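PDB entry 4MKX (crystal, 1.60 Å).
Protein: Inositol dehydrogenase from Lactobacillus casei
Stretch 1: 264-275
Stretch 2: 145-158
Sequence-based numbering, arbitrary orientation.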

# COMPACT_ATOMS: atom_id res chain seq x y z
N GLU A 264 7.65 8.56 -12.27
CA GLU A 264 7.07 7.38 -12.87
C GLU A 264 7.75 7.14 -14.21
O GLU A 264 7.92 8.08 -14.99
CB GLU A 264 5.59 7.64 -13.11
CG GLU A 264 4.89 6.68 -14.02
CD GLU A 264 3.49 7.14 -14.29
OE1 GLU A 264 2.63 6.93 -13.40
OE2 GLU A 264 3.24 7.74 -15.35
N ILE A 265 8.15 5.90 -14.46
CA ILE A 265 8.77 5.55 -15.74
C ILE A 265 7.94 4.43 -16.37
O ILE A 265 7.77 3.36 -15.77
CB ILE A 265 10.22 5.08 -15.52
CG1 ILE A 265 11.02 6.12 -14.74
CG2 ILE A 265 10.90 4.84 -16.87
CD1 ILE A 265 12.38 5.65 -14.33
N ILE A 266 7.41 4.68 -17.56
CA ILE A 266 6.67 3.67 -18.30
C ILE A 266 7.57 3.16 -19.43
O ILE A 266 8.10 3.95 -20.21
CB ILE A 266 5.41 4.25 -18.92
CG1 ILE A 266 4.52 4.84 -17.81
CG2 ILE A 266 4.64 3.15 -19.65
CD1 ILE A 266 3.20 5.39 -18.31
N GLY A 267 7.76 1.85 -19.47
CA GLY A 267 8.61 1.25 -20.49
C GLY A 267 7.80 0.29 -21.35
O GLY A 267 6.60 0.11 -21.15
N THR A 268 8.46 -0.33 -22.31
CA THR A 268 7.76 -1.24 -23.21
C THR A 268 7.46 -2.57 -22.52
O THR A 268 6.58 -3.30 -22.96
CB THR A 268 8.58 -1.49 -24.50
OG1 THR A 268 9.89 -1.96 -24.15
CG2 THR A 268 8.69 -0.21 -25.31
N LYS A 269 8.16 -2.87 -21.43
CA LYS A 269 8.01 -4.16 -20.76
C LYS A 269 7.52 -4.04 -19.33
O LYS A 269 7.37 -5.05 -18.63
CB LYS A 269 9.34 -4.92 -20.75
CG LYS A 269 10.02 -5.00 -22.10
CD LYS A 269 11.06 -6.10 -22.10
CE LYS A 269 11.93 -6.02 -20.87
NZ LYS A 269 12.70 -7.27 -20.63
N GLY A 270 7.28 -2.81 -18.88
CA GLY A 270 6.93 -2.61 -17.49
C GLY A 270 6.85 -1.15 -17.11
O GLY A 270 6.99 -0.26 -17.94
N MET A 271 6.63 -0.91 -15.82
CA MET A 271 6.41 0.43 -15.34
C MET A 271 6.96 0.45 -13.92
O MET A 271 6.96 -0.57 -13.24
CB MET A 271 4.90 0.66 -15.33
CG MET A 271 4.45 2.02 -14.94
SD MET A 271 2.67 2.11 -15.30
CE MET A 271 2.39 3.72 -14.55
N LEU A 272 7.48 1.59 -13.49
CA LEU A 272 7.82 1.71 -12.09
C LEU A 272 7.54 3.11 -11.60
O LEU A 272 7.48 4.06 -12.40
CB LEU A 272 9.26 1.28 -11.82
CG LEU A 272 10.35 2.00 -12.57
CD1 LEU A 272 10.75 3.25 -11.81
CD2 LEU A 272 11.59 1.10 -12.78
N ARG A 273 7.32 3.23 -10.29
CA ARG A 273 7.16 4.53 -9.67
C ARG A 273 8.12 4.63 -8.50
O ARG A 273 8.29 3.70 -7.73
CB ARG A 273 5.71 4.73 -9.20
CG ARG A 273 4.75 4.89 -10.36
CD ARG A 273 3.32 5.05 -9.89
NE ARG A 273 2.47 5.41 -11.01
CZ ARG A 273 1.15 5.28 -11.02
NH1 ARG A 273 0.53 4.78 -9.97
NH2 ARG A 273 0.46 5.64 -12.10
N ILE A 274 8.76 5.78 -8.41
CA ILE A 274 9.62 6.09 -7.28
C ILE A 274 8.83 7.05 -6.41
O ILE A 274 8.49 8.15 -6.84
CB ILE A 274 10.90 6.75 -7.78
CG1 ILE A 274 11.57 5.82 -8.79
CG2 ILE A 274 11.81 7.08 -6.61
CD1 ILE A 274 12.38 6.54 -9.84
N ALA A 275 8.50 6.59 -5.20
CA ALA A 275 7.71 7.34 -4.22
C ALA A 275 6.36 7.78 -4.76
O ALA A 275 6.00 8.96 -4.70
CB ALA A 275 8.49 8.53 -3.66
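Stretch 2, residues 145-158: DSYRYAKQLVDQGK

Stretch 1 is a β-hairpin. Its first strand covers 264-267 and begins earlier in the chain; the second runs through 271-274. Backbone hydrogen bonds pair the two strands: Ile265 N to Leu272 O is 2.8 Å, and Leu272 N to Ile265 O is 2.9 Å. Gly267 N also donates to Gly270 O at 2.7 Å, next to the turn at Thr268 and Lys269. Ala275 leaves the strand conformation, with phi/psi of 56/53.

Stretch 2 starts as an α-helix at Asp145. Regular i to i+4 bonds hold it, from Tyr149 N to Asp145 O at 3.0 Å through to Gln156 N to Gln152 O at 3.0 Å. The helix closes with a Schellman motif. Gly157 takes a positive phi of 86°, a value that favours glycine. Two bonds reach back into the last turn: Lys158 N to Leu153 O and Gly157 N to Val154 O, both 3.0 Å.

The helix lies antiparallel to strand 271-274. The angle between their N-to-C directions is 167°, and the axes approach to 9.1 Å. The start of the helix therefore sits by the end of the strand, and the residues after the helix come near the hairpin turn. Ile274 CA and Ser146 CA are 6.6 Å apart; Lys269 CA and Lys158 CA are 7.1 Å apart. The two stretches bury 419 Å² between them, both sides summed.

Alternation along the strand sets which side chains meet the helix. Leu272 and Ile274 point their CA-to-CB bonds toward it, while Arg273 points away. Arg273 instead forms a salt bridge with Glu264 on the neighbouring strand, with NE to OE1 at 2.8 Å. On the helix, Ser146, Ala150, Leu153 and Val154 point toward the hairpin.

Ile274 has the largest contact area. Its CD1 lies 3.7 Å from Ala150 CB and 3.7 Å from Tyr147 CD1. Its CG2 lies over one face of the Tyr147 ring, 4.0 Å from the centroid and 12° off the normal, a CH-pi contact. Tyr147 leaves the helix sideways, but its ring end comes nearer the strand. The same CG2 of Ile274 is 4.0 Å from Ser146 CB.

The small side chain of Ala150 meets both strand residues. Besides Ile274, it touches Leu272, whose CD1 is 3.8 Å from Ala150 CB. Leu272 CD2 reaches Leu153 CD1 at 4.3 Å, nearly one helical turn further along. From the first strand, Ile265 adds a looser apolar contact, CD1 to Val154 CG2 at 4.4 Å.

At the turn the contact becomes more polar and more exposed. Lys269 extends past the end of the helix. Its CE is 3.1 Å from Gly157 O and 3.9 Å from Lys158 O, and its NZ is 3.2 Å from Gly157 O. Away from the hairpin, salt bridges join Arg148 NH2 to Asp145 OD1 at 2.7 Å and Lys151 NZ to Asp155 OD2 at 3.0 Å.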

# COMPACT_ATOMS: atom_id res chain seq x y z
N ASP A 145 18.98 6.50 -2.88
CA ASP A 145 18.91 5.05 -2.96
C ASP A 145 17.76 4.56 -3.83
O ASP A 145 17.94 3.63 -4.60
CB ASP A 145 18.83 4.42 -1.58
CG ASP A 145 20.16 4.40 -0.85
OD1 ASP A 145 21.22 4.52 -1.51
OD2 ASP A 145 20.14 4.24 0.38
N SER A 146 16.59 5.19 -3.73
CA SER A 146 15.44 4.71 -4.51
C SER A 146 15.60 5.02 -6.00
O SER A 146 15.30 4.18 -6.86
CB SER A 146 14.11 5.24 -3.95
OG SER A 146 13.89 4.72 -2.65
N TYR A 147 16.07 6.21 -6.33
CA TYR A 147 16.35 6.57 -7.72
C TYR A 147 17.42 5.66 -8.32
O TYR A 147 17.30 5.24 -9.47
CB TYR A 147 16.76 8.04 -7.87
CG TYR A 147 15.57 8.98 -7.94
CD1 TYR A 147 14.91 9.20 -9.13
CD2 TYR A 147 15.09 9.60 -6.79
CE1 TYR A 147 13.80 10.04 -9.19
CE2 TYR A 147 13.98 10.42 -6.84
CZ TYR A 147 13.34 10.65 -8.04
OH TYR A 147 12.24 11.49 -8.10
N ARG A 148 18.46 5.37 -7.54
CA ARG A 148 19.53 4.49 -8.02
C ARG A 148 19.04 3.07 -8.26
O ARG A 148 19.44 2.43 -9.23
CB ARG A 148 20.73 4.48 -7.06
CG ARG A 148 21.59 5.73 -7.20
CD ARG A 148 22.92 5.64 -6.43
NE ARG A 148 22.72 5.49 -4.99
CZ ARG A 148 23.58 5.89 -4.05
NH1 ARG A 148 24.73 6.49 -4.38
NH2 ARG A 148 23.30 5.70 -2.77
N TYR A 149 18.15 2.59 -7.39
CA TYR A 149 17.58 1.26 -7.55
C TYR A 149 16.78 1.18 -8.85
O TYR A 149 16.86 0.19 -9.58
CB TYR A 149 16.70 0.89 -6.33
CG TYR A 149 16.07 -0.49 -6.40
CD1 TYR A 149 16.76 -1.61 -5.94
CD2 TYR A 149 14.80 -0.67 -6.93
CE1 TYR A 149 16.18 -2.87 -6.01
CE2 TYR A 149 14.22 -1.92 -7.00
CZ TYR A 149 14.92 -3.02 -6.54
OH TYR A 149 14.33 -4.26 -6.62
N ALA A 150 16.00 2.22 -9.14
CA ALA A 150 15.21 2.26 -10.37
C ALA A 150 16.11 2.35 -11.60
O ALA A 150 15.83 1.74 -12.63
CB ALA A 150 14.23 3.42 -10.35
N LYS A 151 17.18 3.14 -11.50
CA LYS A 151 18.11 3.29 -12.60
C LYS A 151 18.74 1.93 -12.93
O LYS A 151 18.92 1.58 -14.10
CB LYS A 151 19.20 4.29 -12.22
CG LYS A 151 20.21 4.59 -13.33
CD LYS A 151 19.54 5.24 -14.52
CE LYS A 151 20.56 5.97 -15.41
NZ LYS A 151 21.70 5.09 -15.80
N GLN A 152 19.05 1.18 -11.89
CA GLN A 152 19.63 -0.14 -12.04
C GLN A 152 18.69 -1.07 -12.80
O GLN A 152 19.12 -1.76 -13.73
CB GLN A 152 19.93 -0.70 -10.66
CG GLN A 152 20.60 -2.04 -10.63
CD GLN A 152 21.14 -2.34 -9.25
OE1 GLN A 152 21.19 -1.45 -8.39
NE2 GLN A 152 21.55 -3.58 -9.02
N LEU A 153 17.42 -1.09 -12.43
CA LEU A 153 16.43 -1.88 -13.16
C LEU A 153 16.36 -1.47 -14.63
O LEU A 153 16.31 -2.31 -15.52
CB LEU A 153 15.04 -1.75 -12.53
CG LEU A 153 14.90 -2.34 -11.14
CD1 LEU A 153 13.47 -2.15 -10.65
CD2 LEU A 153 15.27 -3.80 -11.18
N VAL A 154 16.36 -0.16 -14.88
CA VAL A 154 16.32 0.35 -16.24
C VAL A 154 17.56 -0.07 -17.04
O VAL A 154 17.45 -0.51 -18.18
CB VAL A 154 16.14 1.88 -16.27
CG1 VAL A 154 16.41 2.45 -17.65
CG2 VAL A 154 14.74 2.26 -15.80
N ASP A 155 18.73 0.06 -16.42
CA ASP A 155 19.99 -0.28 -17.10
C ASP A 155 20.09 -1.76 -17.42
O ASP A 155 20.71 -2.15 -18.42
CB ASP A 155 21.19 0.14 -16.24
CG ASP A 155 21.42 1.64 -16.24
OD1 ASP A 155 20.85 2.33 -17.11
OD2 ASP A 155 22.19 2.12 -15.38
N GLN A 156 19.49 -2.58 -16.57
CA GLN A 156 19.48 -4.03 -16.76
C GLN A 156 18.47 -4.47 -17.82
O GLN A 156 18.40 -5.65 -18.15
CB GLN A 156 19.20 -4.74 -15.44
CG GLN A 156 20.35 -4.69 -14.46
CD GLN A 156 19.98 -5.21 -13.08
OE1 GLN A 156 18.83 -5.57 -12.83
NE2 GLN A 156 20.96 -5.24 -12.18
N GLY A 157 17.68 -3.52 -18.33
CA GLY A 157 16.72 -3.80 -19.40
C GLY A 157 15.38 -4.31 -18.91
O GLY A 157 14.56 -4.79 -19.70
N LYS A 158 15.12 -4.18 -17.61
CA LYS A 158 13.95 -4.78 -16.99
C LYS A 158 12.60 -4.16 -17.35
O LYS A 158 11.58 -4.80 -17.19
CB LYS A 158 14.11 -4.81 -15.47
CG LYS A 158 15.17 -5.78 -14.98
CD LYS A 158 14.54 -6.97 -14.26
CE LYS A 158 15.61 -7.94 -13.77
NZ LYS A 158 16.66 -7.24 -12.96